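Local coordinates for Mlr6093 protein (Mesorhizobium loti, PDB 2QJ8) that probably acts as a zinc-dependent hydrolase of the succinylglutamate desuccinylase/aspartoacylase family, cleaving non-peptide amide or ester bonds, at residues 96-99 with 104-107; 154-159 with 185-190. All blocks are in the same frame, centred on the assembly; numbering follows the deposited sequence.

Contact 1 (96-99 with 104-107)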
loop_
_atom_site.group_PDB
_atom_site.type_symbol
_atom_site.label_atom_id
_atom_site.label_comp_id
_atom_site.label_asym_id
_atom_site.label_seq_id
_atom_site.Cartn_x
_atom_site.Cartn_y
_atom_site.Cartn_z
ATOM N N THR A 96 1.068 -11.835 0.996
ATOM C CA THR A 96 2.136 -11.901 1.964
ATOM C C THR A 96 3.443 -11.410 1.334
ATOM O O THR A 96 3.603 -11.441 0.104
ATOM C CB THR A 96 2.268 -13.366 2.447
ATOM O OG1 THR A 96 0.967 -13.899 2.745
ATOM C CG2 THR A 96 3.088 -13.452 3.671
ATOM N N ARG A 97 4.378 -10.948 2.153
ATOM C CA ARG A 97 5.649 -10.503 1.612
ATOM C C ARG A 97 6.460 -11.695 1.164
ATOM O O ARG A 97 6.989 -11.704 0.083
ATOM C CB ARG A 97 6.474 -9.710 2.613
ATOM C CG ARG A 97 7.773 -9.223 1.958
ATOM C CD ARG A 97 8.247 -7.963 2.565
ATOM N NE ARG A 97 9.356 -7.413 1.796
ATOM C CZ ARG A 97 9.247 -6.743 0.645
ATOM N NH1 ARG A 97 8.080 -6.554 0.030
ATOM N NH2 ARG A 97 10.351 -6.296 0.074
ATOM N N ASN A 98 6.526 -12.714 2.003
ATOM C CA ASN A 98 7.283 -13.898 1.684
ATOM C C ASN A 98 6.405 -15.129 1.525
ATOM O O ASN A 98 5.187 -15.082 1.728
ATOM C CB ASN A 98 8.377 -14.026 2.746
ATOM C CG ASN A 98 9.365 -12.859 2.664
ATOM O OD1 ASN A 98 9.786 -12.464 1.571
ATOM N ND2 ASN A 98 9.665 -12.253 3.795
ATOM N N THR A 99 7.041 -16.223 1.139
ATOM C CA THR A 99 6.346 -17.457 0.871
ATOM C C THR A 99 5.548 -17.897 2.108
ATOM O O THR A 99 6.127 -18.090 3.176
ATOM C CB THR A 99 7.344 -18.538 0.460
ATOM O OG1 THR A 99 8.179 -18.026 -0.578
ATOM C CG2 THR A 99 6.633 -19.815 -0.013
ATOM N N LYS A 104 9.917 -18.196 4.005
ATOM C CA LYS A 104 11.188 -17.728 3.459
ATOM C C LYS A 104 11.022 -16.714 2.348
ATOM O O LYS A 104 10.058 -16.725 1.567
ATOM C CB LYS A 104 12.064 -18.904 2.976
ATOM C CG LYS A 104 12.319 -19.981 4.039
ATOM C CD LYS A 104 13.150 -21.184 3.553
ATOM C CE LYS A 104 13.334 -22.166 4.701
ATOM N NZ LYS A 104 13.908 -23.487 4.302
ATOM N N ASN A 105 11.975 -15.803 2.315
ATOM C CA ASN A 105 12.113 -14.792 1.274
ATOM C C ASN A 105 12.881 -15.509 0.187
ATOM O O ASN A 105 14.060 -15.857 0.346
ATOM C CB ASN A 105 12.843 -13.575 1.840
ATOM C CG ASN A 105 13.178 -12.509 0.807
ATOM O OD1 ASN A 105 12.980 -12.645 -0.407
ATOM N ND2 ASN A 105 13.661 -11.398 1.315
ATOM N N LEU A 106 12.159 -15.782 -0.891
ATOM C CA LEU A 106 12.634 -16.530 -2.046
ATOM C C LEU A 106 13.965 -16.020 -2.620
ATOM O O LEU A 106 14.827 -16.814 -3.019
ATOM C CB LEU A 106 11.524 -16.537 -3.121
ATOM C CG LEU A 106 11.799 -17.136 -4.497
ATOM C CD1 LEU A 106 12.180 -18.589 -4.329
ATOM C CD2 LEU A 106 10.570 -16.986 -5.420
ATOM N N ASN A 107 14.099 -14.706 -2.658
ATOM C CA ASN A 107 15.301 -14.042 -3.138
ATOM C C ASN A 107 16.520 -14.372 -2.273
ATOM O O ASN A 107 17.556 -14.751 -2.839
ATOM C CB ASN A 107 15.061 -12.528 -3.240
ATOM C CG ASN A 107 16.222 -11.776 -3.872
ATOM O OD1 ASN A 107 17.267 -11.577 -3.248
ATOM N ND2 ASN A 107 16.015 -11.296 -5.094
#
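The carbonyl oxygen K104 O receives the backbone amide of T99, with T99 N 3.1 Å from K104 O. The amide does not come in flat: it is tilted 31° from the carbonyl plane. T99 OG1 also lies 3.1 Å from K104 O, brought to that side by a first torsion that sets the hydroxyl anti to its own carbonyl carbon (chi1 -51°). T99, a buried residue, has its hydroxyl hydrogen-bonded to N88 ND2 and S119 OG. Beside the backbone bond, N98 packs through CB, which lies 3.4 Å from K104 O, and through CG, 3.6 Å from N105 CB. The amide planes of N98 and N105 are nearly parallel, 20° apart. N105 OD1 takes the amide of N107, two residues on, in a weak bond of Asx-turn form, and also accepts from N54 ND2. The lysine side chain leaves the contact for helix 118-129, pairing with E120 and bonding S117. R97 O accepts from H55 ND1. The whole is a short loop closed on itself within the catalytic domain and laid against H55, which begins a His-Gly-Asn-Glu sequence consistent with the His-x-x-Glu zinc motif of M14-type hydrolases, so the loop probably borders the metal site.

Contact 2 (154-159 with 185-190)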
loop_
_atom_site.group_PDB
_atom_site.type_symbol
_atom_site.label_atom_id
_atom_site.label_comp_id
_atom_site.label_asym_id
_atom_site.label_seq_id
_atom_site.Cartn_x
_atom_site.Cartn_y
_atom_site.Cartn_z
ATOM N N ILE A 154 18.555 0.699 -7.728
ATOM C CA ILE A 154 19.491 0.768 -6.605
ATOM C C ILE A 154 20.660 -0.132 -6.979
ATOM O O ILE A 154 20.458 -1.315 -7.255
ATOM C CB ILE A 154 18.907 0.264 -5.255
ATOM C CG1 ILE A 154 17.697 1.101 -4.837
ATOM C CG2 ILE A 154 19.996 0.279 -4.126
ATOM C CD1 ILE A 154 17.058 0.619 -3.554
ATOM N N SER A 155 21.847 0.461 -7.028
ATOM C CA SER A 155 23.107 -0.157 -7.383
ATOM C C SER A 155 23.909 -0.355 -6.107
ATOM O O SER A 155 24.206 0.618 -5.411
ATOM C CB SER A 155 23.932 0.777 -8.300
ATOM O OG SER A 155 23.326 0.995 -9.564
ATOM N N HIS A 156 24.244 -1.597 -5.793
ATOM C CA HIS A 156 25.044 -1.918 -4.623
ATOM C C HIS A 156 26.552 -1.924 -5.011
ATOM O O HIS A 156 26.932 -2.633 -5.953
ATOM C CB HIS A 156 24.607 -3.281 -4.074
ATOM C CG HIS A 156 25.213 -3.609 -2.751
ATOM N ND1 HIS A 156 26.563 -3.825 -2.581
ATOM C CD2 HIS A 156 24.651 -3.763 -1.531
ATOM C CE1 HIS A 156 26.806 -4.098 -1.315
ATOM N NE2 HIS A 156 25.662 -4.074 -0.659
ATOM N N PRO A 157 27.393 -1.088 -4.365
ATOM C CA PRO A 157 28.827 -1.106 -4.638
ATOM C C PRO A 157 29.506 -2.466 -4.443
ATOM O O PRO A 157 29.198 -3.177 -3.481
ATOM C CB PRO A 157 29.379 -0.101 -3.626
ATOM C CG PRO A 157 28.284 0.817 -3.408
ATOM C CD PRO A 157 27.064 0.004 -3.431
ATOM N N ILE A 158 30.361 -2.836 -5.393
ATOM C CA ILE A 158 31.124 -4.089 -5.356
ATOM C C ILE A 158 32.597 -3.818 -5.697
ATOM O O ILE A 158 32.915 -2.813 -6.357
ATOM C CB ILE A 158 30.490 -5.189 -6.251
ATOM C CG1 ILE A 158 30.535 -4.817 -7.740
ATOM C CG2 ILE A 158 29.030 -5.477 -5.755
ATOM C CD1 ILE A 158 30.202 -5.964 -8.664
ATOM N N ALA A 159 33.478 -4.716 -5.241
ATOM C CA ALA A 159 34.924 -4.561 -5.397
ATOM C C ALA A 159 35.436 -4.731 -6.819
ATOM O O ALA A 159 36.488 -4.159 -7.139
ATOM C CB ALA A 159 35.687 -5.505 -4.432
ATOM N N ASN A 185 24.109 -4.094 1.923
ATOM C CA ASN A 185 24.541 -5.429 2.343
ATOM C C ASN A 185 23.426 -6.486 2.524
ATOM O O ASN A 185 23.602 -7.482 3.222
ATOM C CB ASN A 185 25.486 -5.323 3.562
ATOM C CG ASN A 185 26.814 -4.640 3.221
ATOM O OD1 ASN A 185 27.239 -3.703 3.912
ATOM N ND2 ASN A 185 27.470 -5.100 2.143
ATOM N N GLU A 186 22.319 -6.276 1.811
ATOM C CA GLU A 186 21.153 -7.161 1.755
ATOM C C GLU A 186 21.303 -7.911 0.424
ATOM O O GLU A 186 20.477 -7.789 -0.489
ATOM C CB GLU A 186 19.858 -6.335 1.787
ATOM N N THR A 187 22.388 -8.674 0.345
ATOM C CA THR A 187 22.819 -9.379 -0.860
ATOM C C THR A 187 22.791 -10.920 -0.799
ATOM O O THR A 187 23.185 -11.597 -1.768
ATOM C CB THR A 187 24.259 -8.929 -1.185
ATOM O OG1 THR A 187 25.125 -9.266 -0.101
ATOM C CG2 THR A 187 24.300 -7.431 -1.441
ATOM N N ASP A 188 22.352 -11.494 0.321
ATOM C CA ASP A 188 22.268 -12.944 0.418
ATOM C C ASP A 188 21.327 -13.442 -0.652
ATOM O O ASP A 188 20.393 -12.742 -1.040
ATOM C CB ASP A 188 21.767 -13.411 1.789
ATOM C CG ASP A 188 22.800 -13.227 2.900
ATOM O OD1 ASP A 188 23.957 -12.834 2.626
ATOM O OD2 ASP A 188 22.437 -13.487 4.064
ATOM N N GLY A 189 21.649 -14.600 -1.201
ATOM C CA GLY A 189 20.827 -15.198 -2.206
ATOM C C GLY A 189 21.068 -14.827 -3.660
ATOM O O GLY A 189 22.119 -15.142 -4.220
HETATM N N MSE A 190 20.102 -14.126 -4.249
HETATM C CA MSE A 190 20.123 -13.808 -5.674
HETATM C C MSE A 190 21.275 -12.884 -6.063
HETATM O O MSE A 190 21.930 -13.106 -7.074
HETATM C CB MSE A 190 18.778 -13.203 -6.110
HETATM C CG MSE A 190 18.496 -13.312 -7.591
HETATM SE SE MSE A 190 16.678 -12.769 -8.121
HETATM C CE MSE A 190 15.600 -13.871 -6.929
#
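H156 meets the other segment with one ring edge and one ring face. At the edge, NE2 accepts the backbone amide of N185, with N185 N 3.0 Å from H156 NE2. The donor is only 5° out of the ring plane, though the bond is somewhat bent. Over a face sits the methyl of T187, a CH-pi contact in which CG2 is 3.9 Å from the centroid of the H156 ring, shifted toward the rim on the CD2 and NE2 side. The N185 side-chain amide lies near the same nitrogen, its plane turned 62° from the ring, but N185 ND2, 3.5 Å from H156 NE2, has too poor an angle to bond. Its own segment also steadies the ring: CG stands anti to the backbone N (chi1 -171°), and H156 ND1 donates to P157 O at 2.9 Å in a bent bond. One nitrogen donates and the other accepts, which limits rotation of the ring. Further out, H184 meets this imidazole edge-to-face and F191 meets it at an inclined angle. The imidazole is thus a two-ended polar link: H156 directly follows strand 152-155, which pairs with strand 178-182, while the 185-190 loop runs on to helix 190-197, with G189 as its N-cap.

In the fold
Following the chain from the N terminus, contact 1 comes first and closes a short turn inside the long loop between helix 89-94 and helix 118-129, with four residues between its segments. Contact 2 opens only after it, joining the end of strand 152-155 to the loop that follows strand 178-182; the excursion between its segments includes helix 161-172. The two are therefore in series, neither nested nor crossed, with centres about 18 Å apart. They nevertheless touch where their second segments end: N107 O lies 3.0 Å from M190 N, a probable hydrogen bond. This ties the 104-107 loop, beside helix 118-129, to the start of helix 190-197.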